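Local atomic coordinates of protein (aminopeptidase) (Ochrobactrum anthropi, PDB entry 1B65), a protein that acts as a serine aminopeptidase with an Ntn hydrolase-like fold, probably releasing N-terminal L-residues from peptides and hydrolysing esters and amides of D-alanine. Residues G190-T195 with L354-I359; E177-G182 with A342-G347. One frame throughout, in Å; residues are numbered along the deposited sequence.

Contact 1. Residues G190-T195 with L354-I359; sequences GFKGGT and LLVQAI
The backbone NH of Lys192 donates to the carbonyl of Gln357, with 2.9 Å from Lys192 N to Gln357 O and a moderately bent N-H...O angle of 150°. The donor stands 48° above the carbonyl plane, and the same oxygen also takes a CA-H...O contact from Phe191 CA at 3.3 Å. Two waters flank this bond and run the opposite way, each accepting from an NH of 354-359 and donating to a carbonyl of 190-195: one joins Gln357 N to Gly190 O, the other Ile359 N to Lys192 O.

Apolar contact flanks the seam. Ile359 sits over one face of the Phe191 ring, its CB 3.9 Å from the ring centroid and almost on the normal, a CH-pi contact. With CG1 anti to the backbone N (chi1 -172°), Ile359 carries CD1 toward the CE2-CZ end of the ring, 3.8 Å from Phe191 CE2. Gln357 O meets the ring in plane at its edge. Val356 CG1 presses on Lys192 N at 3.4 Å and on the lysine CB, the two side chains crossing near a right angle.

The lysine chain then bends away. One direct bond, two water bridges and a ring face thus tie residues 190-192 to residues 356-359, while the ammonium is held by the carbonyls of Gly193, Thr184 and Met186 and by Asn179 OD1, none of them in 354-359.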
loop_
_atom_site.group_PDB
_atom_site.type_symbol
_atom_site.label_atom_id
_atom_site.label_comp_id
_atom_site.label_asym_id
_atom_site.label_seq_id
_atom_site.Cartn_x
_atom_site.Cartn_y
_atom_site.Cartn_z
ATOM N N GLY A 190 -12.023 -28.386 -7.058
ATOM C CA GLY A 190 -12.021 -29.859 -7.075
ATOM C C GLY A 190 -12.402 -30.419 -8.427
ATOM O O GLY A 190 -12.393 -31.654 -8.598
ATOM N N PHE A 191 -12.788 -29.607 -9.397
ATOM C CA PHE A 191 -13.091 -30.036 -10.761
ATOM C C PHE A 191 -12.002 -29.526 -11.699
ATOM O O PHE A 191 -11.175 -28.705 -11.297
ATOM C CB PHE A 191 -14.425 -29.450 -11.251
ATOM C CG PHE A 191 -15.644 -30.050 -10.620
ATOM C CD1 PHE A 191 -16.008 -31.370 -10.881
ATOM C CD2 PHE A 191 -16.427 -29.267 -9.768
ATOM C CE1 PHE A 191 -17.141 -31.889 -10.263
ATOM C CE2 PHE A 191 -17.566 -29.790 -9.179
ATOM C CZ PHE A 191 -17.909 -31.106 -9.435
ATOM N N LYS A 192 -12.000 -29.954 -12.962
ATOM C CA LYS A 192 -11.019 -29.466 -13.900
ATOM C C LYS A 192 -11.296 -27.961 -14.090
ATOM O O LYS A 192 -12.441 -27.545 -14.317
ATOM C CB LYS A 192 -11.055 -30.233 -15.231
ATOM C CG LYS A 192 -9.944 -29.802 -16.193
ATOM C CD LYS A 192 -8.565 -30.226 -15.649
ATOM C CE LYS A 192 -7.468 -29.784 -16.618
ATOM N NZ LYS A 192 -7.408 -28.283 -16.707
ATOM N N GLY A 193 -10.197 -27.199 -14.051
ATOM C CA GLY A 193 -10.329 -25.756 -14.286
ATOM C C GLY A 193 -9.575 -25.351 -15.543
ATOM O O GLY A 193 -9.393 -26.158 -16.476
ATOM N N GLY A 194 -9.169 -24.065 -15.607
ATOM C CA GLY A 194 -8.455 -23.615 -16.798
ATOM C C GLY A 194 -8.790 -22.175 -17.180
ATOM O O GLY A 194 -9.074 -21.329 -16.324
ATOM N N THR A 195 -8.839 -21.956 -18.469
ATOM C CA THR A 195 -9.037 -20.589 -19.011
ATOM C C THR A 195 -10.500 -20.259 -19.203
ATOM O O THR A 195 -11.222 -21.066 -19.814
ATOM C CB THR A 195 -8.251 -20.497 -20.349
ATOM O OG1 THR A 195 -6.862 -20.829 -20.038
ATOM C CG2 THR A 195 -8.374 -19.114 -20.959
ATOM N N LEU A 354 -3.759 -38.578 -9.839
ATOM C CA LEU A 354 -5.164 -38.238 -9.806
ATOM C C LEU A 354 -5.801 -38.317 -11.207
ATOM O O LEU A 354 -5.098 -38.169 -12.190
ATOM C CB LEU A 354 -5.434 -36.787 -9.412
ATOM C CG LEU A 354 -4.440 -35.848 -8.772
ATOM C CD1 LEU A 354 -3.204 -35.651 -9.633
ATOM C CD2 LEU A 354 -5.069 -34.483 -8.514
ATOM N N LEU A 355 -7.122 -38.296 -11.166
ATOM C CA LEU A 355 -7.953 -38.121 -12.336
ATOM C C LEU A 355 -8.802 -36.885 -11.962
ATOM O O LEU A 355 -9.556 -36.932 -10.986
ATOM C CB LEU A 355 -8.913 -39.277 -12.616
ATOM C CG LEU A 355 -10.019 -39.045 -13.650
ATOM C CD1 LEU A 355 -9.420 -38.797 -15.027
ATOM C CD2 LEU A 355 -10.957 -40.263 -13.698
ATOM N N VAL A 356 -8.641 -35.837 -12.766
ATOM C CA VAL A 356 -9.467 -34.658 -12.442
ATOM C C VAL A 356 -10.621 -34.610 -13.447
ATOM O O VAL A 356 -10.327 -34.513 -14.636
ATOM C CB VAL A 356 -8.627 -33.365 -12.501
ATOM C CG1 VAL A 356 -9.543 -32.170 -12.287
ATOM C CG2 VAL A 356 -7.585 -33.438 -11.380
ATOM N N GLN A 357 -11.836 -34.665 -12.910
ATOM C CA GLN A 357 -12.993 -34.611 -13.799
ATOM C C GLN A 357 -13.509 -33.185 -14.020
ATOM O O GLN A 357 -13.563 -32.383 -13.091
ATOM C CB GLN A 357 -14.133 -35.437 -13.179
ATOM C CG GLN A 357 -13.825 -36.912 -12.922
ATOM C CD GLN A 357 -14.890 -37.620 -12.108
ATOM O OE1 GLN A 357 -14.701 -38.006 -10.940
ATOM N NE2 GLN A 357 -16.098 -37.829 -12.663
ATOM N N ALA A 358 -14.027 -32.927 -15.216
ATOM C CA ALA A 358 -14.746 -31.694 -15.513
ATOM C C ALA A 358 -16.147 -31.814 -14.936
ATOM O O ALA A 358 -16.690 -32.942 -14.800
ATOM C CB ALA A 358 -14.793 -31.528 -17.043
ATOM N N ILE A 359 -16.759 -30.743 -14.449
ATOM C CA ILE A 359 -18.086 -30.794 -13.875
ATOM C C ILE A 359 -19.060 -31.299 -14.957
ATOM O O ILE A 359 -18.975 -30.944 -16.142
ATOM C CB ILE A 359 -18.557 -29.446 -13.301
ATOM C CG1 ILE A 359 -19.865 -29.599 -12.537
ATOM C CG2 ILE A 359 -18.659 -28.449 -14.457
ATOM C CD1 ILE A 359 -20.155 -28.377 -11.633
HETATM O O HOH W 1 -12.085 -34.162 -10.023
HETATM O O HOH W 2 -15.038 -28.448 -14.775
#

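Contact 2. Residues E177-G182 with A342-G347; sequences EGNCGG and AAEDMG
Asn179, the centre of an inverse gamma turn, reaches across to the chain leaving helix 322-342 and donates from ND2 to Glu344 O at 3.0 Å. The bond is nearly straight, 176° at the hydrogen, and Glu344 O lies in the plane of the amide. CG is beside the backbone N and anti to the carbonyl carbon (chi1 -55°), which carries the amide toward the 342-347 segment. The amide oxygen is held as well: OD1 accepts from Lys192 NZ, so the rotation of the group is fixed from both sides.

Packing is tight where the helix ends. Ala342 CB lies 3.4 Å from Glu177 CB and also rests against the Gly178 backbone. The closest CA pair, Gly178 and Ala343, is only 4.0 Å apart; the Gly178 backbone, at positive phi, lies close against the end of the helix. Ala343 CB touches Asn179 OD1, and Met346, bent at chi3, lays its CE 3.7 Å from Asn179 ND2.

Toward the exposed Glu344 the join is looser and watery. One water accepts from Asn179 N and donates to both Ala342 O and Glu344 OE1. A second accepts from Asn179 ND2, 2.9 Å away, and likewise donates to Glu344 OE1, so that this one carboxylate oxygen accepts a hydrogen bond from each of the two waters.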
loop_
_atom_site.group_PDB
_atom_site.type_symbol
_atom_site.label_atom_id
_atom_site.label_comp_id
_atom_site.label_asym_id
_atom_site.label_seq_id
_atom_site.Cartn_x
_atom_site.Cartn_y
_atom_site.Cartn_z
ATOM N N GLU A 177 -11.521 -21.760 -24.593
ATOM C CA GLU A 177 -11.593 -21.844 -23.143
ATOM C C GLU A 177 -11.314 -23.259 -22.648
ATOM O O GLU A 177 -11.329 -24.251 -23.410
ATOM C CB GLU A 177 -12.973 -21.443 -22.572
ATOM C CG GLU A 177 -13.304 -19.979 -22.908
ATOM C CD GLU A 177 -14.727 -19.658 -22.501
ATOM O OE1 GLU A 177 -15.650 -20.350 -23.016
ATOM O OE2 GLU A 177 -14.988 -18.785 -21.677
ATOM N N GLY A 178 -11.067 -23.360 -21.344
ATOM C CA GLY A 178 -10.944 -24.729 -20.779
ATOM C C GLY A 178 -9.474 -25.109 -20.639
ATOM O O GLY A 178 -8.650 -24.339 -20.130
ATOM N N ASN A 179 -9.143 -26.294 -21.202
ATOM C CA ASN A 179 -7.777 -26.785 -21.089
ATOM C C ASN A 179 -6.898 -26.178 -22.158
ATOM O O ASN A 179 -6.511 -26.896 -23.099
ATOM C CB ASN A 179 -7.686 -28.319 -21.165
ATOM C CG ASN A 179 -8.556 -29.017 -20.147
ATOM O OD1 ASN A 179 -9.035 -28.438 -19.217
ATOM N ND2 ASN A 179 -8.794 -30.320 -20.376
ATOM N N CYS A 180 -6.553 -24.884 -22.037
ATOM C CA CYS A 180 -5.723 -24.286 -23.069
ATOM C C CYS A 180 -4.821 -23.201 -22.484
ATOM O O CYS A 180 -5.190 -22.601 -21.475
ATOM C CB CYS A 180 -6.587 -23.675 -24.185
ATOM S SG CYS A 180 -7.778 -22.428 -23.611
ATOM N N GLY A 181 -3.684 -23.037 -23.134
ATOM C CA GLY A 181 -2.756 -21.978 -22.687
ATOM C C GLY A 181 -2.294 -22.293 -21.280
ATOM O O GLY A 181 -2.021 -23.437 -20.876
ATOM N N GLY A 182 -2.074 -21.199 -20.508
ATOM C CA GLY A 182 -1.661 -21.347 -19.111
ATOM C C GLY A 182 -2.642 -22.172 -18.297
ATOM O O GLY A 182 -2.331 -22.699 -17.230
ATOM N N ALA A 342 -16.079 -25.353 -20.017
ATOM C CA ALA A 342 -15.267 -25.643 -21.167
ATOM C C ALA A 342 -14.230 -26.734 -20.891
ATOM O O ALA A 342 -13.717 -27.295 -21.879
ATOM C CB ALA A 342 -14.491 -24.397 -21.640
ATOM N N ALA A 343 -13.850 -26.946 -19.635
ATOM C CA ALA A 343 -12.802 -27.912 -19.302
ATOM C C ALA A 343 -13.199 -29.360 -19.595
ATOM O O ALA A 343 -14.375 -29.710 -19.656
ATOM C CB ALA A 343 -12.417 -27.849 -17.814
ATOM N N GLU A 344 -12.196 -30.199 -19.813
ATOM C CA GLU A 344 -12.367 -31.632 -20.019
ATOM C C GLU A 344 -11.543 -32.418 -19.001
ATOM O O GLU A 344 -10.476 -31.956 -18.567
ATOM C CB GLU A 344 -11.849 -32.017 -21.420
ATOM C CG GLU A 344 -12.652 -31.296 -22.510
ATOM C CD GLU A 344 -11.901 -31.261 -23.828
ATOM O OE1 GLU A 344 -10.800 -30.647 -23.889
ATOM O OE2 GLU A 344 -12.417 -31.840 -24.806
ATOM N N ASP A 345 -11.972 -33.662 -18.735
ATOM C CA ASP A 345 -11.239 -34.503 -17.797
ATOM C C ASP A 345 -9.780 -34.578 -18.178
ATOM O O ASP A 345 -9.451 -34.612 -19.369
ATOM C CB ASP A 345 -11.791 -35.935 -17.801
ATOM C CG ASP A 345 -13.140 -36.035 -17.150
ATOM O OD1 ASP A 345 -13.920 -35.074 -17.075
ATOM O OD2 ASP A 345 -13.428 -37.181 -16.670
ATOM N N MET A 346 -8.928 -34.762 -17.167
ATOM C CA MET A 346 -7.495 -34.851 -17.462
ATOM C C MET A 346 -6.839 -35.725 -16.411
ATOM O O MET A 346 -7.268 -35.689 -15.260
ATOM C CB MET A 346 -6.883 -33.423 -17.454
ATOM C CG MET A 346 -5.369 -33.504 -17.792
ATOM S SD MET A 346 -4.729 -31.823 -17.943
ATOM C CE MET A 346 -5.338 -31.334 -19.541
ATOM N N GLY A 347 -5.876 -36.546 -16.791
ATOM C CA GLY A 347 -5.222 -37.378 -15.773
ATOM C C GLY A 347 -5.738 -38.817 -15.849
ATOM O O GLY A 347 -6.274 -39.254 -16.890
HETATM O O HOH W 3 -10.998 -27.963 -22.471
HETATM O O HOH W 4 -8.149 -31.608 -22.940
#

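In the fold
The two contacts lie side by side, centres about 8 Å apart, on the same side of the chain's centre. Their segments alternate along the chain: 177-182 and 190-195 come first, 342-347 and 354-359 more than 140 residues later. The two later segments, 342-347 and 354-359, pair in the small antiparallel sheet of strands 346-347 and 355-356, where Met346 pairs with Val356. The earlier segments are linked by Thr195, near the start of strand 194-204, an outermost strand of the six-stranded sheet, which hydrogen-bonds to Gly178 and Cys180. Together they anchor the chain after helix 322-342 to the loop and strands leading into the six-stranded sheet of this Ntn hydrolase variant.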